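Local coordinates for protein nucleoside-diphosphate-sugar pyrophosphorylase (Vibrio cholerae, PDB 4EVW) that probably transfers a nucleotidyl group to a sugar phosphate, making a nucleoside-diphosphate sugar and releasing pyrophosphate, at residues 31-36 and 112-117; 38-43 and 119-124; 47-52 and 70-75; 133-138 and 172-177. The protein carries 1 engineered substitution. One frame throughout, in Å; residues are numbered along the deposited sequence.

Interaction 1. Residues 31-36 and 112-117; sequences TLFEHS and FNIDTF
Ser-36 and Phe-117 meet where the short helix 32-37 rests on the type I turn Asn-113 to Thr-116, within the Rossmann-like alpha/beta core expected of a sugar nucleotidyltransferase. The flat Phe-117 ring lies against the helix: His-35 CB stands over one face, 3.7 Å from the ring centroid and 15° off the normal, displaced toward the rim at CE1 and CZ. The imidazole of His-35, whose NE2 bonds to Ala-27 O, meets that ring obliquely, with planes at 32°. Leu-32 reaches the ring tip from one turn earlier, its CD2 lying 4.0 Å from Phe-117 CZ. Ile-114 CD1 touches both Phe-33 CD1, at 3.6 Å, and Ser-36 CB. A residue as small as serine suits the spot between the Ile-114 and Phe-117 side chains. With OG anti to the backbone N (chi1 175°), Ser-36 OG donates to the carbonyl of Thr-116, the last residue of the turn, at 3.0 Å and nearly along the C=O axis, while the edge of the Phe-112 ring approaches OG, CE2 being 3.4 Å away. At the helix start Glu-34 N donates to Thr-31 OG1 and Thr-31 N donates back to Glu-34 OE1 at 2.9 Å, closing a capping box; Thr-31 OG1 adds a second grip on Glu-34 OE1, at its anti lone pair and 2.6 Å away.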
# COMPACT_ATOMS: atom_id res chain seq x y z
N THR A 31 -12.20 -0.26 -14.50
CA THR A 31 -11.55 -1.34 -13.76
C THR A 31 -11.25 -0.96 -12.32
O THR A 31 -11.13 0.21 -11.98
CB THR A 31 -10.23 -1.76 -14.43
OG1 THR A 31 -9.32 -0.64 -14.45
CG2 THR A 31 -10.48 -2.24 -15.85
N LEU A 32 -11.15 -1.97 -11.46
CA LEU A 32 -10.85 -1.70 -10.06
C LEU A 32 -9.49 -1.01 -9.99
O LEU A 32 -9.25 -0.18 -9.11
CB LEU A 32 -10.88 -3.01 -9.25
CG LEU A 32 -12.25 -3.70 -9.25
CD1 LEU A 32 -12.25 -4.87 -8.27
CD2 LEU A 32 -13.33 -2.70 -8.85
N PHE A 33 -8.60 -1.32 -10.94
CA PHE A 33 -7.28 -0.68 -10.98
C PHE A 33 -7.48 0.83 -11.09
O PHE A 33 -6.86 1.60 -10.36
CB PHE A 33 -6.49 -1.16 -12.20
CG PHE A 33 -5.21 -0.40 -12.43
CD1 PHE A 33 -4.06 -0.68 -11.69
CD2 PHE A 33 -5.15 0.61 -13.39
CE1 PHE A 33 -2.88 0.03 -11.91
CE2 PHE A 33 -3.98 1.32 -13.61
CZ PHE A 33 -2.84 1.03 -12.87
N GLU A 34 -8.35 1.24 -12.00
CA GLU A 34 -8.63 2.66 -12.21
C GLU A 34 -9.30 3.31 -11.01
O GLU A 34 -8.97 4.43 -10.64
CB GLU A 34 -9.49 2.84 -13.46
CG GLU A 34 -8.76 2.51 -14.76
CD GLU A 34 -9.72 2.29 -15.91
OE1 GLU A 34 -10.23 1.16 -16.06
OE2 GLU A 34 -9.97 3.26 -16.67
N HIS A 35 -10.25 2.60 -10.40
CA HIS A 35 -10.94 3.13 -9.22
C HIS A 35 -9.92 3.42 -8.12
O HIS A 35 -10.00 4.44 -7.44
CB HIS A 35 -11.94 2.12 -8.68
CG HIS A 35 -13.24 2.08 -9.43
ND1 HIS A 35 -14.11 3.15 -9.46
CD2 HIS A 35 -13.82 1.09 -10.15
CE1 HIS A 35 -15.18 2.82 -10.16
NE2 HIS A 35 -15.03 1.58 -10.59
N SER A 36 -8.96 2.51 -7.95
CA SER A 36 -7.96 2.69 -6.92
C SER A 36 -6.94 3.77 -7.24
O SER A 36 -6.68 4.64 -6.40
CB SER A 36 -7.23 1.37 -6.64
OG SER A 36 -6.17 1.57 -5.72
N PHE A 112 0.49 2.06 -1.38
CA PHE A 112 -0.96 1.94 -1.35
C PHE A 112 -1.32 0.64 -2.05
O PHE A 112 -0.51 0.09 -2.79
CB PHE A 112 -1.56 3.12 -2.10
CG PHE A 112 -3.04 3.25 -1.96
CD1 PHE A 112 -3.61 3.47 -0.71
CD2 PHE A 112 -3.86 3.16 -3.08
CE1 PHE A 112 -5.00 3.60 -0.58
CE2 PHE A 112 -5.24 3.29 -2.96
CZ PHE A 112 -5.81 3.52 -1.71
N ASN A 113 -2.52 0.13 -1.83
CA ASN A 113 -2.87 -1.11 -2.49
C ASN A 113 -4.06 -0.95 -3.42
O ASN A 113 -4.92 -0.09 -3.22
CB ASN A 113 -3.10 -2.22 -1.47
CG ASN A 113 -4.32 -1.99 -0.63
OD1 ASN A 113 -5.43 -2.35 -1.01
ND2 ASN A 113 -4.12 -1.36 0.53
N ILE A 114 -4.09 -1.79 -4.44
CA ILE A 114 -5.12 -1.73 -5.45
C ILE A 114 -6.50 -2.20 -4.97
O ILE A 114 -7.48 -2.08 -5.70
CB ILE A 114 -4.63 -2.53 -6.70
CG1 ILE A 114 -5.07 -1.81 -7.97
CG2 ILE A 114 -5.12 -3.96 -6.64
CD1 ILE A 114 -4.48 -0.41 -8.11
N ASP A 115 -6.57 -2.71 -3.73
CA ASP A 115 -7.84 -3.18 -3.14
C ASP A 115 -8.58 -2.07 -2.42
O ASP A 115 -9.66 -2.29 -1.88
CB ASP A 115 -7.60 -4.28 -2.10
CG ASP A 115 -6.80 -5.44 -2.62
OD1 ASP A 115 -7.09 -5.90 -3.75
OD2 ASP A 115 -5.89 -5.90 -1.90
N THR A 116 -8.00 -0.88 -2.39
CA THR A 116 -8.59 0.22 -1.66
C THR A 116 -8.82 1.46 -2.50
O THR A 116 -8.03 1.77 -3.39
CB THR A 116 -7.65 0.61 -0.49
OG1 THR A 116 -7.28 -0.58 0.23
CG2 THR A 116 -8.33 1.58 0.46
N PHE A 117 -9.93 2.16 -2.23
CA PHE A 117 -10.20 3.41 -2.93
C PHE A 117 -10.27 4.52 -1.89
O PHE A 117 -10.95 4.39 -0.86
CB PHE A 117 -11.53 3.41 -3.69
CG PHE A 117 -11.79 2.16 -4.47
CD1 PHE A 117 -10.74 1.44 -5.03
CD2 PHE A 117 -13.09 1.70 -4.63
CE1 PHE A 117 -10.99 0.26 -5.73
CE2 PHE A 117 -13.35 0.54 -5.33
CZ PHE A 117 -12.30 -0.19 -5.88

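Interaction 2. Residues 38-43 and 119-124; sequences NSFAAY and PNFVFP
Tyr-43 turns one ring face to the edge of Phe-123, whose CE2 lies 3.9 Å above the plane of the Tyr-43 ring and over its centre; this is an edge-to-face pair with planes at 66°. At the edge of the tyrosine ring, near its plane, lie Phe-121 O and Val-122 CA. Phe-121 continues the cluster: Phe-40 CE2 sits over one of its faces, displaced toward the rim and 3.6 Å from Phe-121 CD1, while Phe-123 CD1 comes to its edge in plane. Phe-123 in turn receives Phe-121 CE1 over the centre of a face. Large flat side chains suit two irregular loops that offer each other no continuous backbone pairing.

Backbone polar atoms are met by direct bonds and by shared waters. Tyr-43 OH accepts from Phe-123 N at 3.0 Å in a fairly straight bond (163°); the phenol oxygen lets this aromatic residue meet a backbone N-H. Phe-121 N donates to Ser-39 O at 3.1 Å. Water 2 donates to that same carbonyl oxygen at 2.6 Å and to Phe-121 O, and accepts from Ala-42 N, tying three backbone groups together. A second bridge, water 1, joins Asn-38 O to Asn-120 N. Phe-40 and Phe-121 also touch Leu-174 of strand 174-177. The result is an aromatic cluster with water bridges, in which the loops after helix 32-37 and strand 116-117 close over the sheet of the alpha/beta fold.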
# COMPACT_ATOMS: atom_id res chain seq x y z
N ASN A 38 -7.22 6.22 -9.29
CA ASN A 38 -7.86 7.53 -9.40
C ASN A 38 -7.93 8.25 -8.06
O ASN A 38 -8.19 9.46 -8.01
CB ASN A 38 -9.25 7.42 -10.02
CG ASN A 38 -9.22 7.64 -11.51
OD1 ASN A 38 -8.37 8.38 -12.01
ND2 ASN A 38 -10.14 7.01 -12.23
N SER A 39 -7.70 7.51 -6.98
CA SER A 39 -7.68 8.10 -5.64
C SER A 39 -6.69 9.25 -5.67
O SER A 39 -6.90 10.29 -5.04
CB SER A 39 -7.18 7.09 -4.61
OG SER A 39 -8.04 5.97 -4.48
N PHE A 40 -5.61 9.06 -6.43
CA PHE A 40 -4.53 10.03 -6.53
C PHE A 40 -4.56 10.96 -7.74
O PHE A 40 -3.52 11.49 -8.14
CB PHE A 40 -3.20 9.29 -6.52
CG PHE A 40 -3.03 8.37 -5.35
CD1 PHE A 40 -3.35 7.02 -5.44
CD2 PHE A 40 -2.58 8.87 -4.13
CE1 PHE A 40 -3.23 6.18 -4.34
CE2 PHE A 40 -2.45 8.04 -3.02
CZ PHE A 40 -2.77 6.70 -3.12
N ALA A 41 -5.74 11.16 -8.31
CA ALA A 41 -5.87 12.01 -9.49
C ALA A 41 -5.23 13.39 -9.36
O ALA A 41 -4.74 13.95 -10.33
CB ALA A 41 -7.34 12.15 -9.87
N ALA A 42 -5.23 13.95 -8.15
CA ALA A 42 -4.65 15.27 -7.95
C ALA A 42 -3.14 15.28 -8.16
O ALA A 42 -2.53 16.33 -8.32
CB ALA A 42 -4.97 15.77 -6.54
N TYR A 43 -2.54 14.09 -8.19
CA TYR A 43 -1.09 13.97 -8.34
C TYR A 43 -0.61 13.39 -9.66
O TYR A 43 0.60 13.18 -9.85
CB TYR A 43 -0.56 13.14 -7.17
CG TYR A 43 -0.87 13.81 -5.85
CD1 TYR A 43 -0.11 14.90 -5.42
CD2 TYR A 43 -1.96 13.40 -5.08
CE1 TYR A 43 -0.44 15.58 -4.24
CE2 TYR A 43 -2.29 14.08 -3.90
CZ TYR A 43 -1.53 15.16 -3.49
OH TYR A 43 -1.85 15.82 -2.33
N PRO A 119 -11.13 8.18 -2.45
CA PRO A 119 -11.51 9.32 -3.31
C PRO A 119 -10.94 10.67 -2.87
O PRO A 119 -10.93 11.00 -1.69
CB PRO A 119 -13.04 9.32 -3.25
CG PRO A 119 -13.40 7.93 -2.84
CD PRO A 119 -12.33 7.55 -1.86
N ASN A 120 -10.49 11.45 -3.85
CA ASN A 120 -9.98 12.79 -3.61
C ASN A 120 -8.85 12.86 -2.58
O ASN A 120 -8.81 13.78 -1.75
CB ASN A 120 -11.14 13.70 -3.16
CG ASN A 120 -12.35 13.60 -4.08
OD1 ASN A 120 -12.21 13.60 -5.30
ND2 ASN A 120 -13.54 13.51 -3.49
N PHE A 121 -7.94 11.90 -2.62
CA PHE A 121 -6.84 11.90 -1.67
C PHE A 121 -5.95 13.14 -1.83
O PHE A 121 -5.66 13.56 -2.94
CB PHE A 121 -5.97 10.65 -1.86
CG PHE A 121 -4.73 10.63 -1.00
CD1 PHE A 121 -3.52 11.16 -1.46
CD2 PHE A 121 -4.78 10.11 0.29
CE1 PHE A 121 -2.39 11.16 -0.66
CE2 PHE A 121 -3.64 10.11 1.10
CZ PHE A 121 -2.45 10.64 0.63
N VAL A 122 -5.55 13.71 -0.70
CA VAL A 122 -4.63 14.85 -0.66
C VAL A 122 -3.74 14.55 0.54
O VAL A 122 -4.25 14.17 1.60
CB VAL A 122 -5.34 16.21 -0.44
CG1 VAL A 122 -4.29 17.31 -0.28
CG2 VAL A 122 -6.26 16.53 -1.61
N PHE A 123 -2.43 14.68 0.38
CA PHE A 123 -1.52 14.40 1.49
C PHE A 123 -1.84 15.29 2.68
O PHE A 123 -2.13 16.48 2.51
CB PHE A 123 -0.06 14.62 1.07
CG PHE A 123 0.49 13.53 0.20
CD1 PHE A 123 0.86 12.30 0.75
CD2 PHE A 123 0.62 13.72 -1.17
CE1 PHE A 123 1.35 11.28 -0.06
CE2 PHE A 123 1.11 12.70 -1.99
CZ PHE A 123 1.47 11.48 -1.43
N PRO A 124 -1.81 14.73 3.90
CA PRO A 124 -2.10 15.53 5.10
C PRO A 124 -0.88 16.34 5.52
O PRO A 124 0.25 16.03 5.13
CB PRO A 124 -2.49 14.47 6.12
CG PRO A 124 -1.59 13.33 5.76
CD PRO A 124 -1.63 13.31 4.24
O HOH W 1 -10.11 10.80 -6.68
O HOH W 2 -6.35 12.79 -5.60

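Interaction 3. Residues 47-52 and 70-75; sequences TPFLFI and LGIKQF
Phe-49 and Phe-75 form a parallel bridge, the first step in pairing strands 49-54 and 75-80, with helix 59-70 between them in a beta-alpha-beta crossover. The chain leaves that helix at Gly-71 through a Schellman motif, whose positive phi suits glycine. Among the backbone contacts, Phe-49 N donates to Gln-74 O at 3.0 Å. The same oxygen also receives a CA-H...O contact from Pro-48 CA at 3.2 Å, and Phe-75 CA makes a similar one to Phe-49 O at 3.1 Å. Water 3 lies 2.6 Å from Thr-47 O and accepts from Gln-74 N, so it probably links the two segments.

The apolar contacts centre on Ile-72. Its CD1 stands over the centre of the Phe-49 ring, 4.2 Å from the centroid and 7° off the normal, a CH-pi contact. Its other branch, CG2, touches Phe-49 CD1 at 3.5 Å. CD1 also meets Phe-51 tip to tip, in the plane of that ring and 3.9 Å from CZ. Extension at chi2 (177°) carries CD1 far enough to serve both rings.

The chemistry implies a division of labour: one backbone hydrogen bond, helped by two CA-H...O contacts, sets the register, whereas branched and aromatic hydrocarbon, backed by Val-37, packs beneath the crossover.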
# COMPACT_ATOMS: atom_id res chain seq x y z
N THR A 47 3.47 13.85 -9.62
CA THR A 47 4.12 12.81 -8.84
C THR A 47 4.37 11.51 -9.58
O THR A 47 3.51 11.04 -10.30
CB THR A 47 3.24 12.53 -7.60
OG1 THR A 47 2.91 13.78 -6.98
CG2 THR A 47 3.95 11.64 -6.60
N PRO A 48 5.56 10.92 -9.40
CA PRO A 48 5.81 9.66 -10.10
C PRO A 48 5.06 8.51 -9.44
O PRO A 48 4.81 8.53 -8.23
CB PRO A 48 7.33 9.50 -10.00
CG PRO A 48 7.66 10.20 -8.72
CD PRO A 48 6.78 11.42 -8.75
N PHE A 49 4.67 7.52 -10.24
CA PHE A 49 3.98 6.33 -9.76
C PHE A 49 4.81 5.12 -10.12
O PHE A 49 5.37 5.04 -11.22
CB PHE A 49 2.61 6.15 -10.43
CG PHE A 49 1.55 7.08 -9.93
CD1 PHE A 49 1.62 8.44 -10.20
CD2 PHE A 49 0.47 6.60 -9.19
CE1 PHE A 49 0.64 9.31 -9.74
CE2 PHE A 49 -0.52 7.46 -8.73
CZ PHE A 49 -0.43 8.82 -9.00
N LEU A 50 4.91 4.17 -9.20
CA LEU A 50 5.63 2.93 -9.47
C LEU A 50 4.64 1.79 -9.30
O LEU A 50 4.11 1.58 -8.20
CB LEU A 50 6.79 2.74 -8.49
CG LEU A 50 7.47 1.36 -8.53
CD1 LEU A 50 8.09 1.09 -9.89
CD2 LEU A 50 8.55 1.31 -7.45
N PHE A 51 4.36 1.08 -10.39
CA PHE A 51 3.44 -0.04 -10.34
C PHE A 51 4.30 -1.30 -10.34
O PHE A 51 5.12 -1.50 -11.24
CB PHE A 51 2.53 -0.02 -11.57
CG PHE A 51 1.68 1.23 -11.66
CD1 PHE A 51 0.57 1.39 -10.84
CD2 PHE A 51 2.01 2.25 -12.54
CE1 PHE A 51 -0.21 2.55 -10.90
CE2 PHE A 51 1.24 3.42 -12.61
CZ PHE A 51 0.13 3.56 -11.79
N ILE A 52 4.13 -2.13 -9.32
CA ILE A 52 4.91 -3.36 -9.22
C ILE A 52 3.98 -4.51 -9.50
O ILE A 52 3.10 -4.84 -8.71
CB ILE A 52 5.54 -3.51 -7.83
CG1 ILE A 52 6.27 -2.22 -7.46
CG2 ILE A 52 6.53 -4.67 -7.84
CD1 ILE A 52 6.73 -2.16 -6.00
N LEU A 70 -5.11 7.42 -18.02
CA LEU A 70 -5.52 8.21 -16.86
C LEU A 70 -4.83 9.57 -16.87
O LEU A 70 -5.26 10.50 -16.19
CB LEU A 70 -5.19 7.48 -15.57
CG LEU A 70 -6.10 6.29 -15.24
CD1 LEU A 70 -5.52 5.47 -14.10
CD2 LEU A 70 -7.47 6.83 -14.88
N GLY A 71 -3.76 9.67 -17.65
CA GLY A 71 -3.03 10.91 -17.72
C GLY A 71 -1.92 11.00 -16.69
O GLY A 71 -1.51 12.09 -16.32
N ILE A 72 -1.42 9.86 -16.22
CA ILE A 72 -0.33 9.89 -15.25
C ILE A 72 0.91 10.22 -16.09
O ILE A 72 1.32 9.44 -16.95
CB ILE A 72 -0.17 8.54 -14.53
CG1 ILE A 72 -1.44 8.25 -13.72
CG2 ILE A 72 1.03 8.58 -13.60
CD1 ILE A 72 -1.45 6.90 -13.01
N LYS A 73 1.49 11.39 -15.84
CA LYS A 73 2.62 11.85 -16.62
C LYS A 73 3.97 11.19 -16.39
O LYS A 73 4.81 11.16 -17.29
CB LYS A 73 2.73 13.37 -16.49
CG LYS A 73 1.50 14.09 -17.05
CD LYS A 73 1.20 13.57 -18.47
CE LYS A 73 -0.10 14.13 -19.04
NZ LYS A 73 -0.38 13.58 -20.40
N GLN A 74 4.20 10.66 -15.19
CA GLN A 74 5.45 9.97 -14.94
C GLN A 74 5.19 8.70 -14.16
O GLN A 74 4.73 8.74 -13.01
CB GLN A 74 6.43 10.85 -14.16
CG GLN A 74 7.16 11.90 -15.00
CD GLN A 74 7.87 11.31 -16.21
OE1 GLN A 74 8.65 10.35 -16.10
NE2 GLN A 74 7.62 11.89 -17.38
N PHE A 75 5.45 7.56 -14.79
CA PHE A 75 5.26 6.31 -14.08
C PHE A 75 6.24 5.26 -14.54
O PHE A 75 6.79 5.32 -15.65
CB PHE A 75 3.80 5.83 -14.21
CG PHE A 75 3.40 5.40 -15.59
CD1 PHE A 75 3.58 4.08 -16.00
CD2 PHE A 75 2.83 6.31 -16.48
CE1 PHE A 75 3.19 3.67 -17.28
CE2 PHE A 75 2.43 5.91 -17.76
CZ PHE A 75 2.61 4.59 -18.16
O HOH W 3 2.99 11.74 -12.73

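Interaction 4. Residues 133-138 and 172-177; sequences YLEVFQ and TGLYHF
Thr-172 OG1 donates to the anti lone pair of Glu-135 OE1 at 2.6 Å, a short bond between buried groups. Glu-135 reaches the hydroxyl with CG anti to the backbone N (chi1 -176°) and the chain extended beyond, the two side chains crossing at about a right angle. Its other oxygen, OE2, forms a salt bridge with Arg-118, which would offset the buried charge and probably favours the ionised acid. Thr-172 OG1 also accepts a weak bond from Leu-174 N, while Thr-172 N donates to Glu-135 O at 3.1 Å.

Segments 133-138 and 174-177 run antiparallel, their axes at 160°, as neighbours in the mixed sheet of the alpha/beta fold expected of a nucleotidyltransferase. Tyr-133 and His-176 make the hydrogen-bonded pair, with His-176 N to Tyr-133 O at 2.9 Å and Tyr-133 N to His-176 O at 3.0 Å, and Leu-134 and Tyr-175 the non-hydrogen-bonded one. Gly-173 turns the corner between strands with a phi of 101°, readily open to glycine. Water 4 donates to both Glu-135 O and Leu-174 O, each at 2.7 Å.

On the face bearing Tyr-133 and His-176, Tyr-133 CE1 approaches His-176 CB at 3.4 Å, the rings meeting obliquely, and His-176 ND1 bonds to Thr-110. Leu-174 CD2 touches the hydroxyl end of Tyr-133. On the Leu-134 face, the branched leucine sends CD2 to the edge of the Tyr-175 ring, in its plane and 3.9 Å from Tyr-175 CD2.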
# COMPACT_ATOMS: atom_id res chain seq x y z
N TYR A 133 4.12 8.20 8.11
CA TYR A 133 2.83 8.14 8.77
C TYR A 133 1.95 7.06 8.18
O TYR A 133 2.10 6.68 7.01
CB TYR A 133 2.11 9.50 8.72
CG TYR A 133 1.32 9.75 7.45
CD1 TYR A 133 1.92 10.31 6.32
CD2 TYR A 133 -0.03 9.41 7.38
CE1 TYR A 133 1.18 10.53 5.15
CE2 TYR A 133 -0.77 9.62 6.23
CZ TYR A 133 -0.16 10.18 5.12
OH TYR A 133 -0.91 10.38 3.99
N LEU A 134 1.04 6.56 9.00
CA LEU A 134 0.11 5.53 8.59
C LEU A 134 -1.27 6.16 8.59
O LEU A 134 -1.66 6.79 9.56
CB LEU A 134 0.09 4.37 9.59
CG LEU A 134 1.36 3.53 9.77
CD1 LEU A 134 2.24 4.13 10.87
CD2 LEU A 134 0.95 2.10 10.13
N GLU A 135 -1.99 6.00 7.49
CA GLU A 135 -3.34 6.53 7.41
C GLU A 135 -4.20 5.50 8.12
O GLU A 135 -4.08 4.30 7.88
CB GLU A 135 -3.76 6.66 5.96
CG GLU A 135 -5.11 7.31 5.76
CD GLU A 135 -5.46 7.39 4.30
OE1 GLU A 135 -5.75 6.33 3.70
OE2 GLU A 135 -5.42 8.51 3.74
N VAL A 136 -5.07 5.96 9.01
CA VAL A 136 -5.92 5.04 9.76
C VAL A 136 -7.38 5.47 9.83
O VAL A 136 -7.71 6.63 9.55
CB VAL A 136 -5.40 4.88 11.22
CG1 VAL A 136 -4.00 4.27 11.22
CG2 VAL A 136 -5.38 6.25 11.93
N PHE A 137 -8.25 4.53 10.18
CA PHE A 137 -9.67 4.82 10.35
C PHE A 137 -10.12 4.05 11.58
O PHE A 137 -9.44 3.14 12.06
CB PHE A 137 -10.50 4.40 9.12
CG PHE A 137 -10.66 2.92 8.95
CD1 PHE A 137 -9.61 2.14 8.47
CD2 PHE A 137 -11.86 2.30 9.27
CE1 PHE A 137 -9.76 0.77 8.31
CE2 PHE A 137 -12.02 0.93 9.11
CZ PHE A 137 -10.97 0.17 8.64
N GLN A 138 -11.27 4.45 12.12
CA GLN A 138 -11.82 3.81 13.31
C GLN A 138 -12.51 2.54 12.82
O GLN A 138 -13.65 2.59 12.38
CB GLN A 138 -12.83 4.76 13.97
CG GLN A 138 -12.99 4.56 15.46
CD GLN A 138 -11.88 5.20 16.26
OE1 GLN A 138 -11.78 6.43 16.35
NE2 GLN A 138 -11.02 4.38 16.85
N THR A 172 -5.58 1.87 6.64
CA THR A 172 -6.38 1.91 5.42
C THR A 172 -5.57 1.24 4.32
O THR A 172 -6.08 1.00 3.23
CB THR A 172 -6.65 3.35 4.97
OG1 THR A 172 -5.40 3.98 4.65
CG2 THR A 172 -7.35 4.15 6.08
N GLY A 173 -4.31 0.95 4.61
CA GLY A 173 -3.46 0.34 3.60
C GLY A 173 -2.54 1.36 2.96
O GLY A 173 -1.80 1.04 2.02
N LEU A 174 -2.61 2.61 3.43
CA LEU A 174 -1.74 3.65 2.89
C LEU A 174 -0.63 3.86 3.92
O LEU A 174 -0.89 4.24 5.06
CB LEU A 174 -2.51 4.95 2.66
CG LEU A 174 -1.66 6.00 1.94
CD1 LEU A 174 -2.50 6.74 0.91
CD2 LEU A 174 -1.04 6.95 2.96
N TYR A 175 0.60 3.57 3.51
CA TYR A 175 1.77 3.68 4.36
C TYR A 175 2.76 4.64 3.74
O TYR A 175 3.31 4.36 2.67
CB TYR A 175 2.44 2.32 4.52
CG TYR A 175 1.51 1.24 4.99
CD1 TYR A 175 1.01 0.28 4.11
CD2 TYR A 175 1.13 1.16 6.33
CE1 TYR A 175 0.15 -0.72 4.55
CE2 TYR A 175 0.27 0.17 6.78
CZ TYR A 175 -0.21 -0.77 5.89
OH TYR A 175 -1.05 -1.76 6.34
N HIS A 176 3.01 5.76 4.41
CA HIS A 176 3.92 6.76 3.89
C HIS A 176 5.26 6.76 4.62
O HIS A 176 5.31 6.60 5.84
CB HIS A 176 3.28 8.14 4.00
CG HIS A 176 4.12 9.25 3.43
ND1 HIS A 176 4.22 9.48 2.07
CD2 HIS A 176 4.90 10.17 4.03
CE1 HIS A 176 5.02 10.51 1.87
NE2 HIS A 176 5.45 10.95 3.04
N PHE A 177 6.34 6.92 3.85
CA PHE A 177 7.69 7.00 4.39
C PHE A 177 8.33 8.23 3.75
O PHE A 177 8.34 8.36 2.52
CB PHE A 177 8.52 5.76 4.03
CG PHE A 177 7.93 4.48 4.54
CD1 PHE A 177 6.87 3.87 3.88
CD2 PHE A 177 8.44 3.88 5.69
CE1 PHE A 177 6.32 2.69 4.36
CE2 PHE A 177 7.89 2.70 6.18
CZ PHE A 177 6.83 2.10 5.51
O HOH W 4 -1.95 2.82 7.15

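In the fold
Along the chain the segments of interactions 1 and 2 alternate, both pairing the region from helix 32-37 onward with the chain that follows strand 109-111; interaction 3 falls between their halves, and interaction 4 comes after all three. The centres of interactions 1 and 2 lie about 12 Å apart, joined by the rings of Phe-112 and Phe-40. Phe-33 against Phe-51 links interaction 1 to interaction 3, and Phe-121 against Leu-174 links interaction 2 to interaction 4. Interactions 3 and 4 reach the same mixed sheet about 20 Å apart between centres without touching. Aromatic and aliphatic side chains thus make a continuous run of packing from the parallel strands of the Rossmann-like part to the antiparallel ones.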